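Putative TetR family transcriptional regulator (Streptomyces coelicolor A3, PDB 3BQY) probably binds DNA at cis-regulatory sites and controls transcription there, most likely as a repressor. Local coordinates at residues R6-L14 with L23-M32. Sequence-based numbering, arbitrary orientation. Where two conformers were deposited one is given.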
loop_
_atom_site.group_PDB
_atom_site.type_symbol
_atom_site.label_atom_id
_atom_site.label_comp_id
_atom_site.label_asym_id
_atom_site.label_seq_id
_atom_site.Cartn_x
_atom_site.Cartn_y
_atom_site.Cartn_z
ATOM N N ARG A 6 -10.918 -22.689 -13.592
ATOM C CA ARG A 6 -10.723 -23.716 -12.574
ATOM C C ARG A 6 -9.325 -23.633 -11.969
ATOM O O ARG A 6 -9.146 -23.865 -10.766
ATOM C CB ARG A 6 -10.965 -25.105 -13.168
ATOM C CG ARG A 6 -12.365 -25.294 -13.726
ATOM C CD ARG A 6 -12.565 -26.688 -14.308
ATOM N NE ARG A 6 -13.930 -26.871 -14.796
ATOM C CZ ARG A 6 -14.350 -27.916 -15.507
ATOM N NH1 ARG A 6 -13.515 -28.896 -15.833
ATOM N NH2 ARG A 6 -15.616 -27.980 -15.897
ATOM N N THR A 7 -8.345 -23.311 -12.814
ATOM C CA THR A 7 -6.978 -23.074 -12.377
ATOM C C THR A 7 -6.915 -21.867 -11.451
ATOM O O THR A 7 -6.264 -21.929 -10.408
ATOM C CB THR A 7 -6.042 -22.886 -13.566
ATOM O OG1 THR A 7 -6.069 -24.086 -14.345
ATOM C CG2 THR A 7 -4.614 -22.645 -13.116
ATOM N N VAL A 8 -7.612 -20.783 -11.809
ATOM C CA VAL A 8 -7.651 -19.599 -10.951
ATOM C C VAL A 8 -8.288 -19.920 -9.588
ATOM O O VAL A 8 -7.797 -19.486 -8.544
ATOM C CB VAL A 8 -8.397 -18.409 -11.621
ATOM C CG1 VAL A 8 -8.611 -17.265 -10.602
ATOM C CG2 VAL A 8 -7.587 -17.900 -12.837
ATOM N N GLN A 9 -9.363 -20.699 -9.599
ATOM C CA GLN A 9 -10.038 -21.060 -8.356
ATOM C C GLN A 9 -9.139 -21.917 -7.464
ATOM O O GLN A 9 -9.050 -21.692 -6.267
ATOM C CB GLN A 9 -11.358 -21.788 -8.634
ATOM C CG GLN A 9 -12.211 -21.974 -7.383
ATOM C CD GLN A 9 -12.468 -20.661 -6.630
ATOM O OE1 GLN A 9 -13.166 -19.776 -7.129
ATOM N NE2 GLN A 9 -11.889 -20.528 -5.430
ATOM N N THR A 10 -8.485 -22.902 -8.056
ATOM C CA THR A 10 -7.544 -23.754 -7.317
ATOM C C THR A 10 -6.403 -22.924 -6.700
ATOM O O THR A 10 -6.044 -23.114 -5.528
ATOM C CB THR A 10 -7.026 -24.900 -8.197
ATOM O OG1 THR A 10 -8.144 -25.702 -8.608
ATOM C CG2 THR A 10 -6.046 -25.801 -7.422
ATOM N N ALA A 11 -5.868 -21.988 -7.481
ATOM C CA ALA A 11 -4.830 -21.084 -7.014
ATOM C C ALA A 11 -5.298 -20.223 -5.836
ATOM O O ALA A 11 -4.579 -20.084 -4.843
ATOM C CB ALA A 11 -4.307 -20.229 -8.172
ATOM N N LEU A 12 -6.517 -19.677 -5.917
ATOM C CA LEU A 12 -7.104 -18.945 -4.796
ATOM C C LEU A 12 -7.286 -19.834 -3.548
ATOM O O LEU A 12 -7.087 -19.365 -2.423
ATOM C CB LEU A 12 -8.456 -18.317 -5.199
ATOM C CG LEU A 12 -8.317 -17.176 -6.233
ATOM C CD1 LEU A 12 -9.685 -16.842 -6.807
ATOM C CD2 LEU A 12 -7.665 -15.922 -5.633
ATOM N N ASP A 13 -7.696 -21.086 -3.755
ATOM C CA ASP A 13 -7.778 -22.066 -2.662
ATOM C C ASP A 13 -6.409 -22.247 -1.991
ATOM O O ASP A 13 -6.299 -22.126 -0.769
ATOM C CB ASP A 13 -8.274 -23.419 -3.191
ATOM C CG ASP A 13 -9.770 -23.400 -3.547
ATOM O OD1 ASP A 13 -10.486 -22.479 -3.095
ATOM O OD2 ASP A 13 -10.232 -24.332 -4.257
ATOM N N LEU A 14 -5.379 -22.478 -2.808
ATOM C CA LEU A 14 -3.992 -22.648 -2.340
ATOM C C LEU A 14 -3.509 -21.426 -1.567
ATOM O O LEU A 14 -2.865 -21.541 -0.525
ATOM C CB LEU A 14 -3.043 -22.871 -3.514
ATOM C CG LEU A 14 -2.814 -24.257 -4.071
ATOM C CD1 LEU A 14 -1.719 -24.137 -5.100
ATOM C CD2 LEU A 14 -2.400 -25.251 -2.957
ATOM N N LEU A 23 2.891 -20.141 -3.033
ATOM C CA LEU A 23 2.169 -20.391 -4.278
ATOM C C LEU A 23 3.144 -20.426 -5.449
ATOM O O LEU A 23 3.677 -19.405 -5.845
ATOM C CB LEU A 23 1.085 -19.331 -4.508
ATOM C CG LEU A 23 0.281 -19.411 -5.818
ATOM C CD1 LEU A 23 -0.552 -20.682 -5.857
ATOM C CD2 LEU A 23 -0.618 -18.229 -5.914
ATOM N N THR A 24 3.380 -21.608 -5.994
ATOM C CA THR A 24 4.236 -21.756 -7.174
ATOM C C THR A 24 3.438 -22.465 -8.264
ATOM O O THR A 24 2.444 -23.138 -7.980
ATOM C CB THR A 24 5.488 -22.601 -6.856
ATOM O OG1 THR A 24 5.077 -23.919 -6.485
ATOM C CG2 THR A 24 6.296 -21.985 -5.731
HETATM N N MSE A 25 3.890 -22.346 -9.513
HETATM C CA MSE A 25 3.274 -23.104 -10.597
HETATM C C MSE A 25 3.388 -24.607 -10.301
HETATM O O MSE A 25 2.448 -25.348 -10.547
HETATM C CB MSE A 25 3.918 -22.763 -11.952
HETATM C CG MSE A 25 3.751 -21.302 -12.317
HETATM SE SE MSE A 25 1.899 -20.827 -12.654
HETATM C CE MSE A 25 1.832 -21.280 -14.558
ATOM N N ARG A 26 4.523 -25.047 -9.764
ATOM C CA ARG A 26 4.690 -26.461 -9.406
ATOM C C ARG A 26 3.697 -26.872 -8.314
ATOM O O ARG A 26 3.082 -27.938 -8.412
ATOM C CB ARG A 26 6.131 -26.773 -8.987
ATOM C CG ARG A 26 7.123 -26.514 -10.151
ATOM C CD ARG A 26 8.539 -26.995 -9.883
ATOM N NE ARG A 26 9.502 -26.445 -10.845
ATOM C CZ ARG A 26 9.731 -26.949 -12.060
ATOM N NH1 ARG A 26 9.059 -28.031 -12.481
ATOM N NH2 ARG A 26 10.636 -26.366 -12.866
ATOM N N ARG A 27 3.565 -26.029 -7.290
ATOM C CA ARG A 27 2.619 -26.287 -6.170
ATOM C C ARG A 27 1.191 -26.384 -6.702
ATOM O O ARG A 27 0.436 -27.256 -6.301
ATOM C CB ARG A 27 2.711 -25.167 -5.112
ATOM C CG ARG A 27 1.819 -25.311 -3.883
ATOM C CD ARG A 27 2.347 -26.369 -2.926
ATOM N NE ARG A 27 1.343 -26.703 -1.904
ATOM C CZ ARG A 27 0.365 -27.598 -2.072
ATOM N NH1 ARG A 27 -0.467 -27.858 -1.071
ATOM N NH2 ARG A 27 0.223 -28.246 -3.235
ATOM N N LEU A 28 0.827 -25.462 -7.598
ATOM C CA LEU A 28 -0.459 -25.484 -8.282
ATOM C C LEU A 28 -0.656 -26.725 -9.131
ATOM O O LEU A 28 -1.746 -27.291 -9.139
ATOM C CB LEU A 28 -0.605 -24.222 -9.163
ATOM C CG LEU A 28 -1.944 -23.898 -9.819
ATOM C CD1 LEU A 28 -3.098 -24.009 -8.836
ATOM C CD2 LEU A 28 -1.870 -22.474 -10.390
ATOM N N ALA A 29 0.380 -27.137 -9.871
ATOM C CA ALA A 29 0.341 -28.377 -10.639
ATOM C C ALA A 29 0.114 -29.599 -9.725
ATOM O O ALA A 29 -0.681 -30.482 -10.055
ATOM C CB ALA A 29 1.631 -28.552 -11.460
ATOM N N GLN A 30 0.823 -29.646 -8.591
ATOM C CA GLN A 30 0.672 -30.762 -7.630
ATOM C C GLN A 30 -0.783 -30.771 -7.146
ATOM O O GLN A 30 -1.425 -31.814 -7.137
ATOM C CB GLN A 30 1.675 -30.676 -6.443
ATOM C CG GLN A 30 3.178 -30.902 -6.804
ATOM C CD GLN A 30 4.165 -30.247 -5.817
ATOM O OE1 GLN A 30 3.709 -29.693 -4.766
ATOM N NE2 GLN A 30 5.545 -30.303 -6.170
ATOM N N ALA A 31 -1.306 -29.589 -6.810
ATOM C CA ALA A 31 -2.694 -29.433 -6.337
ATOM C C ALA A 31 -3.755 -29.930 -7.323
ATOM O O ALA A 31 -4.773 -30.473 -6.900
ATOM C CB ALA A 31 -2.976 -27.984 -5.948
HETATM N N MSE A 32 -3.518 -29.748 -8.622
HETATM C CA MSE A 32 -4.480 -30.160 -9.653
HETATM C C MSE A 32 -4.132 -31.487 -10.320
HETATM O O MSE A 32 -4.801 -31.895 -11.279
HETATM C CB MSE A 32 -4.588 -29.095 -10.737
HETATM C CG MSE A 32 -4.701 -27.688 -10.201
HETATM SE SE MSE A 32 -4.906 -26.419 -11.656
HETATM C CE MSE A 32 -6.794 -26.785 -12.047
#
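Leu-28 packs as a knob into the hole formed by Thr-7, Thr-10, Ala-11 and Leu-14, joining the first helix of a TetR-type DNA-binding domain to helix 25-32, the first helix of the predicted helix-turn-helix. The helix axes pass 10.1 Å apart at 106°, and the two segments are held together by van der Waals packing, without a hydrogen bond between them. With CG anti to the backbone N, Leu-28 straddles Ala-11 with both methyls: CD1 turns to Thr-10 CG2, 3.7 Å away, and CD2 to Thr-7 CG2. Leu-39 of helix 36-42 and Leu-49 of helix 46-57, the helix that follows the three-helix domain, cover other parts of this knob.

Leu-14 divides its branches between two sets of neighbours. Its CD1 meets Leu-23 CD1 at 3.7 Å and rests against the backbone of Leu-28, whereas CD2 sits over the centre of one face of the Arg-27 guanidinium, 3.7 Å from CZ.

Selenomethionine Met-32 lays its CG 3.6 Å from Thr-10 CG2, then bends at chi3 (76°) to bring SE and CE beside Thr-7, CE 3.6 Å from Thr-7 OG1. Replacing Thr-10 with a serine would probably open a gap among Leu-28, Ala-31 and Met-32, since the methyl touching all three would be gone.

Thr-24 OG1 caps helix 25-32 by accepting from Arg-27 N at 2.7 Å, and Thr-7 OG1 bonds to Asp-3 O. Thr-10 OG1 and Thr-10 N grip Arg-6 O from opposite faces of its carbonyl plane, the hydroxyl oxygen 3.0 Å from Arg-6 O and tilted 29° from that plane.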